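Local coordinates for protein glycoside hydrolase family 61 (Trichoderma reesei QM6a, PDB 5O2X) that probably cleaves cellulose and related polysaccharides oxidatively, as a copper-dependent lytic polysaccharide monooxygenase of family AA9, at residues 91-96 with 154-159. Numbering follows the deposited sequence.
Sequences VDYLAN and VLRHEI
Val91, Tyr93 and Ala95 form antiparallel hydrogen-bonded pairs with Glu158, Arg156 and Val154, two backbone bonds to each pair, and the N-to-C directions of 91-96 and 154-159 lie 162° apart. Asp92 and Leu94 face His157 and Leu155 in the non-hydrogen-bonded pairs between them.

On the face with Tyr93, Arg156 runs alongside the phenol ring. Its chain is extended from CG to NE, and its NH1 lies 3.4 Å from Tyr93 CE1. The ring and guanidinium planes are turned 73° apart. Arg156 also forms a salt bridge with Glu158, end-on through two hydrogen bonds: NH1 to OE1 at 2.8 Å and NH2 to OE2 at 2.9 Å. Both nitrogens approach from above the carboxylate plane. Glu158 OE1 also touches Val91 CG2 at 3.5 Å. Tyr199 OH bonds both Glu158 OE1 and Tyr93 OH, and Asn173 ND2 bonds Glu158 OE2. A leucine in place of Arg156 would probably leave the buried Glu158 carboxylate without its balancing charge.

On the other face, His157 ND1 donates to Asp92 OD1 at 2.8 Å. It comes from the syn side, somewhat out of the carboxylate plane, and OD1 lies close to the plane of the imidazole. Leu94 CD2 packs on Leu155 CD1 at 3.8 Å.

The pair belongs to the core beta-sandwich of the AA9 fold. From strand 74-80 in the other sheet, Phe77 stacks on the His157 ring and Trp79 NE1 bonds its NE2, so both ring nitrogens are held. Within their own sheet, strands 90-96 and 151-161 are flanked by 110-121 and 172-183.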
# COMPACT_ATOMS: atom_id res chain seq x y z
N VAL A 91 2.42 -4.95 -2.70
CA VAL A 91 2.79 -3.99 -3.73
C VAL A 91 2.66 -2.59 -3.17
O VAL A 91 1.91 -2.31 -2.24
CB VAL A 91 1.88 -4.15 -4.99
CG1 VAL A 91 2.18 -5.45 -5.72
CG2 VAL A 91 0.41 -4.02 -4.66
N ASP A 92 3.40 -1.67 -3.82
CA ASP A 92 3.33 -0.25 -3.47
C ASP A 92 3.31 0.58 -4.73
O ASP A 92 4.06 0.29 -5.69
CB ASP A 92 4.53 0.21 -2.62
CG ASP A 92 4.49 -0.42 -1.25
OD1 ASP A 92 3.89 0.16 -0.33
OD2 ASP A 92 5.08 -1.54 -1.07
N TYR A 93 2.50 1.63 -4.70
CA TYR A 93 2.37 2.56 -5.80
C TYR A 93 2.49 3.99 -5.28
O TYR A 93 2.21 4.29 -4.12
CB TYR A 93 0.98 2.47 -6.46
CG TYR A 93 0.59 1.11 -6.98
CD1 TYR A 93 0.03 0.15 -6.15
CD2 TYR A 93 0.73 0.81 -8.32
CE1 TYR A 93 -0.38 -1.07 -6.62
CE2 TYR A 93 0.30 -0.42 -8.82
CZ TYR A 93 -0.24 -1.36 -7.98
OH TYR A 93 -0.65 -2.55 -8.51
N LEU A 94 2.85 4.89 -6.21
CA LEU A 94 2.72 6.33 -6.00
C LEU A 94 1.82 6.90 -7.08
O LEU A 94 1.83 6.40 -8.22
CB LEU A 94 4.06 7.05 -6.05
CG LEU A 94 5.03 6.70 -4.94
CD1 LEU A 94 6.39 7.28 -5.20
CD2 LEU A 94 4.56 7.20 -3.59
N ALA A 95 1.12 7.99 -6.78
CA ALA A 95 0.39 8.74 -7.79
C ALA A 95 0.58 10.20 -7.49
O ALA A 95 0.38 10.66 -6.36
CB ALA A 95 -1.10 8.44 -7.81
N ASN A 96 0.95 10.99 -8.51
CA ASN A 96 1.12 12.42 -8.33
C ASN A 96 -0.24 13.08 -8.07
O ASN A 96 -1.22 12.83 -8.78
CB ASN A 96 1.77 12.98 -9.59
CG ASN A 96 2.45 14.31 -9.33
OD1 ASN A 96 1.87 15.24 -8.78
ND2 ASN A 96 3.74 14.38 -9.70
N VAL A 154 0.20 10.48 -3.48
CA VAL A 154 -0.44 9.45 -2.66
C VAL A 154 0.40 8.18 -2.82
O VAL A 154 0.65 7.71 -3.93
CB VAL A 154 -1.88 9.21 -3.08
CG1 VAL A 154 -2.46 8.00 -2.36
CG2 VAL A 154 -2.73 10.43 -2.77
N LEU A 155 0.79 7.64 -1.66
CA LEU A 155 1.47 6.35 -1.54
C LEU A 155 0.38 5.32 -1.21
O LEU A 155 -0.27 5.43 -0.18
CB LEU A 155 2.53 6.45 -0.45
CG LEU A 155 3.17 5.21 0.09
CD1 LEU A 155 3.90 4.51 -0.99
CD2 LEU A 155 4.10 5.57 1.25
N ARG A 156 0.19 4.36 -2.10
CA ARG A 156 -0.82 3.32 -1.97
C ARG A 156 -0.09 2.01 -1.75
O ARG A 156 0.49 1.44 -2.66
CB ARG A 156 -1.69 3.28 -3.22
CG ARG A 156 -2.80 2.24 -3.20
CD ARG A 156 -3.52 2.18 -4.55
NE ARG A 156 -4.62 1.23 -4.59
CZ ARG A 156 -4.48 -0.09 -4.67
NH1 ARG A 156 -3.27 -0.62 -4.82
NH2 ARG A 156 -5.53 -0.89 -4.60
N HIS A 157 -0.14 1.55 -0.48
CA HIS A 157 0.47 0.28 -0.06
C HIS A 157 -0.62 -0.77 0.00
O HIS A 157 -1.75 -0.47 0.40
CB HIS A 157 1.07 0.51 1.33
CG HIS A 157 1.57 -0.72 1.99
ND1 HIS A 157 2.69 -1.42 1.62
CD2 HIS A 157 1.06 -1.45 3.01
CE1 HIS A 157 2.86 -2.47 2.41
NE2 HIS A 157 1.87 -2.51 3.28
N GLU A 158 -0.34 -2.01 -0.38
CA GLU A 158 -1.42 -2.98 -0.43
C GLU A 158 -0.87 -4.38 -0.21
O GLU A 158 0.10 -4.81 -0.83
CB GLU A 158 -2.07 -2.90 -1.82
CG GLU A 158 -3.25 -3.82 -2.07
CD GLU A 158 -3.82 -3.60 -3.45
OE1 GLU A 158 -3.01 -3.37 -4.39
OE2 GLU A 158 -5.06 -3.59 -3.60
N ILE A 159 -1.58 -5.14 0.64
CA ILE A 159 -1.44 -6.59 0.73
C ILE A 159 -2.63 -7.19 0.00
O ILE A 159 -3.76 -6.70 0.12
CB ILE A 159 -1.46 -7.09 2.20
CG1 ILE A 159 -0.39 -6.42 3.06
CG2 ILE A 159 -1.26 -8.60 2.22
CD1 ILE A 159 -0.50 -6.79 4.52